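PDB 2TEP: protein (peanut lectin) from Arachis hypogaea, which binds galactose and galactose-bearing sugars as a homotetrameric legume lectin that carries calcium and manganese ions. Local coordinates for residues D83-F88 / F206-S211. Numbering follows the deposited sequence.
Sequences DGIIFF and FSASGS. With GAL (beta-D-galactopyranose), chain E; NGA (2-acetamido-2-deoxy-beta-D-galactopyranose), chain B.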
ATOM      1  N   ASP A  83      13.442  21.073 -24.704  1.00 10.45           N
ATOM      2  CA  ASP A  83      13.507  22.196 -23.778  1.00  9.67           C
ATOM      3  C   ASP A  83      13.390  21.825 -22.295  1.00 12.45           C
ATOM      4  O   ASP A  83      13.665  22.647 -21.411  1.00 10.91           O
ATOM      5  CB  ASP A  83      12.400  23.184 -24.137  1.00  8.50           C
ATOM      6  CG  ASP A  83      12.758  24.038 -25.319  1.00 12.44           C
ATOM      7  OD1 ASP A  83      13.437  25.064 -25.108  1.00 13.29           O
ATOM      8  OD2 ASP A  83      12.381  23.683 -26.455  1.00  7.98           O
ATOM      9  N   GLY A  84      12.924  20.615 -22.016  1.00 10.99           N
ATOM     10  CA  GLY A  84      12.788  20.203 -20.636  1.00  9.18           C
ATOM     11  C   GLY A  84      11.423  19.632 -20.336  1.00  6.42           C
ATOM     12  O   GLY A  84      10.527  19.689 -21.179  1.00  3.83           O
ATOM     13  N   ILE A  85      11.279  19.118 -19.116  1.00  4.06           N
ATOM     14  CA  ILE A  85      10.070  18.466 -18.611  1.00  5.23           C
ATOM     15  C   ILE A  85       9.414  19.288 -17.492  1.00  6.41           C
ATOM     16  O   ILE A  85      10.100  19.971 -16.727  1.00 14.35           O
ATOM     17  CB  ILE A  85      10.450  17.044 -18.031  1.00  4.26           C
ATOM     18  CG1 ILE A  85      10.811  16.077 -19.164  1.00  2.00           C
ATOM     19  CG2 ILE A  85       9.325  16.463 -17.143  1.00  2.00           C
ATOM     20  CD1 ILE A  85      11.517  14.840 -18.691  1.00  2.14           C
ATOM     21  N   ILE A  86       8.094  19.224 -17.387  1.00  4.71           N
ATOM     22  CA  ILE A  86       7.403  19.937 -16.327  1.00  3.60           C
ATOM     23  C   ILE A  86       6.276  19.098 -15.720  1.00  4.36           C
ATOM     24  O   ILE A  86       5.489  18.482 -16.447  1.00  5.23           O
ATOM     25  CB  ILE A  86       6.876  21.316 -16.798  1.00  2.37           C
ATOM     26  CG1 ILE A  86       6.308  22.088 -15.609  1.00  4.42           C
ATOM     27  CG2 ILE A  86       5.848  21.170 -17.920  1.00  2.00           C
ATOM     28  CD1 ILE A  86       5.883  23.487 -15.944  1.00  7.89           C
ATOM     29  N   PHE A  87       6.303  18.970 -14.395  1.00  2.05           N
ATOM     30  CA  PHE A  87       5.299  18.237 -13.635  1.00  2.00           C
ATOM     31  C   PHE A  87       4.307  19.325 -13.272  1.00  4.44           C
ATOM     32  O   PHE A  87       4.653  20.246 -12.535  1.00  8.05           O
ATOM     33  CB  PHE A  87       5.932  17.653 -12.357  1.00  4.74           C
ATOM     34  CG  PHE A  87       4.932  17.169 -11.325  1.00  4.78           C
ATOM     35  CD1 PHE A  87       4.119  16.067 -11.578  1.00  2.33           C
ATOM     36  CD2 PHE A  87       4.809  17.828 -10.089  1.00  5.03           C
ATOM     37  CE1 PHE A  87       3.196  15.617 -10.621  1.00  2.06           C
ATOM     38  CE2 PHE A  87       3.892  17.389  -9.119  1.00  2.00           C
ATOM     39  CZ  PHE A  87       3.081  16.283  -9.387  1.00  2.04           C
ATOM     40  N   PHE A  88       3.080  19.231 -13.770  1.00  7.35           N
ATOM     41  CA  PHE A  88       2.078  20.265 -13.493  1.00  6.91           C
ATOM     42  C   PHE A  88       0.724  19.783 -12.952  1.00  4.90           C
ATOM     43  O   PHE A  88       0.358  18.613 -13.066  1.00  7.74           O
ATOM     44  CB  PHE A  88       1.844  21.123 -14.739  1.00  3.21           C
ATOM     45  CG  PHE A  88       1.151  20.392 -15.856  1.00  2.00           C
ATOM     46  CD1 PHE A  88       1.869  19.537 -16.695  1.00  2.67           C
ATOM     47  CD2 PHE A  88      -0.221  20.540 -16.056  1.00  2.04           C
ATOM     48  CE1 PHE A  88       1.234  18.841 -17.713  1.00  2.00           C
ATOM     49  CE2 PHE A  88      -0.866  19.846 -17.073  1.00  2.18           C
ATOM     50  CZ  PHE A  88      -0.132  18.996 -17.898  1.00  2.09           C
ATOM     51  N   PHE A 206       2.594  15.263 -16.579  1.00  3.61           N
ATOM     52  CA  PHE A 206       3.894  15.770 -17.027  1.00  2.16           C
ATOM     53  C   PHE A 206       3.761  16.278 -18.469  1.00  2.29           C
ATOM     54  O   PHE A 206       2.990  15.726 -19.248  1.00  2.00           O
ATOM     55  CB  PHE A 206       4.953  14.652 -17.037  1.00  3.45           C
ATOM     56  CG  PHE A 206       5.109  13.941 -15.738  1.00  3.28           C
ATOM     57  CD1 PHE A 206       6.002  14.406 -14.778  1.00  6.25           C
ATOM     58  CD2 PHE A 206       4.328  12.832 -15.450  1.00  4.85           C
ATOM     59  CE1 PHE A 206       6.104  13.771 -13.535  1.00  9.18           C
ATOM     60  CE2 PHE A 206       4.421  12.192 -14.216  1.00  6.89           C
ATOM     61  CZ  PHE A 206       5.310  12.664 -13.254  1.00  5.09           C
ATOM     62  N   SER A 207       4.586  17.259 -18.842  1.00  4.24           N
ATOM     63  CA  SER A 207       4.590  17.825 -20.192  1.00  2.90           C
ATOM     64  C   SER A 207       6.025  18.021 -20.700  1.00  5.93           C
ATOM     65  O   SER A 207       6.967  18.085 -19.907  1.00  9.95           O
ATOM     66  CB  SER A 207       3.868  19.162 -20.199  1.00  2.00           C
ATOM     67  OG  SER A 207       3.805  19.699 -21.503  1.00 11.10           O
ATOM     68  N   ALA A 208       6.206  18.038 -22.016  1.00  3.05           N
ATOM     69  CA  ALA A 208       7.535  18.242 -22.581  1.00  3.29           C
ATOM     70  C   ALA A 208       7.406  18.800 -23.981  1.00  5.34           C
ATOM     71  O   ALA A 208       6.519  18.410 -24.740  1.00  7.20           O
ATOM     72  CB  ALA A 208       8.329  16.954 -22.586  1.00 11.38           C
ATOM     73  N   SER A 209       8.329  19.678 -24.348  1.00  6.17           N
ATOM     74  CA  SER A 209       8.264  20.311 -25.640  1.00  2.22           C
ATOM     75  C   SER A 209       9.623  20.489 -26.271  1.00  2.00           C
ATOM     76  O   SER A 209      10.655  20.327 -25.610  1.00  2.51           O
ATOM     77  CB  SER A 209       7.609  21.669 -25.477  1.00  3.43           C
ATOM     78  OG  SER A 209       8.362  22.432 -24.560  1.00  8.30           O
ATOM     79  N   GLY A 210       9.597  20.832 -27.557  1.00  2.45           N
ATOM     80  CA  GLY A 210      10.802  21.070 -28.340  1.00  6.12           C
ATOM     81  C   GLY A 210      10.474  22.072 -29.448  1.00  9.72           C
ATOM     82  O   GLY A 210       9.295  22.389 -29.666  1.00 11.38           O
ATOM     83  N   SER A 211      11.490  22.564 -30.152  1.00  8.15           N
ATOM     84  CA  SER A 211      11.294  23.547 -31.223  1.00  9.14           C
ATOM     85  C   SER A 211      11.800  23.017 -32.568  1.00 10.86           C
ATOM     86  O   SER A 211      11.838  21.807 -32.783  1.00 14.75           O
ATOM     87  CB  SER A 211      12.010  24.852 -30.871  1.00  5.27           C
ATOM     88  OG  SER A 211      13.403  24.645 -30.738  1.00  2.01           O
TER
HETATM   89  C1  GAL E   2      14.354  27.872 -29.961  1.00  5.70           C
HETATM   90  C2  GAL E   2      13.416  27.709 -28.859  1.00  2.85           C
HETATM   91  C3  GAL E   2      14.073  27.496 -27.528  1.00  8.42           C
HETATM   92  C4  GAL E   2      14.957  26.251 -27.668  1.00  7.02           C
HETATM   93  C5  GAL E   2      16.018  26.614 -28.781  1.00  8.28           C
HETATM   94  C6  GAL E   2      17.171  25.677 -29.119  1.00  7.67           C
HETATM   95  O2  GAL E   2      12.715  28.891 -28.775  1.00  2.00           O
HETATM   96  O3  GAL E   2      13.011  27.364 -26.582  1.00 14.05           O
HETATM   97  O4  GAL E   2      14.138  25.139 -27.953  1.00  8.88           O
HETATM   98  O5  GAL E   2      15.356  26.853 -30.021  1.00  8.31           O
HETATM   99  O6  GAL E   2      17.991  26.353 -30.033  1.00  7.86           O
HETATM  100  C1  NGA B   1      13.842  29.436 -34.388  1.00 10.92           C
HETATM  101  C2  NGA B   1      13.177  28.820 -33.173  1.00 13.82           C
HETATM  102  C3  NGA B   1      14.238  28.368 -32.237  1.00 14.15           C
HETATM  103  C4  NGA B   1      15.247  27.321 -32.839  1.00 14.18           C
HETATM  104  C5  NGA B   1      15.823  27.937 -34.082  1.00 16.77           C
HETATM  105  C6  NGA B   1      16.710  26.964 -34.921  1.00 21.83           C
HETATM  106  C7  NGA B   1      11.042  29.538 -32.084  1.00 16.36           C
HETATM  107  C8  NGA B   1      10.294  30.630 -31.323  1.00 15.14           C
HETATM  108  N2  NGA B   1      12.301  29.772 -32.455  1.00 14.92           N
HETATM  109  O1  NGA B   1      12.875  30.234 -35.087  1.00 16.00           O
HETATM  110  O3  NGA B   1      13.561  27.860 -31.104  1.00  4.61           O
HETATM  111  O4  NGA B   1      14.651  26.124 -33.150  1.00 17.07           O
HETATM  112  O5  NGA B   1      14.728  28.492 -34.939  1.00 13.40           O
HETATM  113  O6  NGA B   1      16.745  27.438 -36.290  1.00 18.77           O
HETATM  114  O7  NGA B   1      10.433  28.517 -32.387  1.00 14.93           O
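Galactose O4 is held where the 83-88 and 206-211 segments come together: it donates to Asp83 OD2 at 2.7 Å, while Ser211 OG approaches to 2.9 Å and also lies near the ring oxygen O5, the choice between the two being unsettled. Asp83 OD1 receives galactose O3 at 2.8 Å, so the carboxylate takes one sugar hydroxyl on each oxygen. A cis peptide bond joins Asp83 to the residue before it, and its N donates to Ser209 O at 3.0 Å, a bond that probably helps to hold the carboxylate toward the sugar. Asp80 OD2 and Asn127 ND2 also bond to galactose, and calcium lies about 5 Å from the Asp83 side chain.

Behind the site the two strands run antiparallel. Ile86 and Ser207 form a hydrogen-bonded pair, with Ser207 N to Ile86 O at 2.8 Å and Ile86 N to Ser207 O at 3.0 Å. On their face, Ser207 CB touches Ile86 CG2, and Phe88, its CG set between the backbone N and the carbonyl carbon (chi1 69°), brings CE1 within 3.6 Å of the same CB. Ser207 OG bonds instead to Leu106 O. Ile85, Phe87, Phe206 and Ala208 occupy the other face; there the Phe87 and Phe206 rings meet obliquely, planes at 44°, and Phe69 and Trp223 extend the cluster. The arrangement is characteristic of the legume lectin fold, in which central strands of the seven-stranded sheet pack against the second sheet and lead into loops that form the carbohydrate site beside the metal ions.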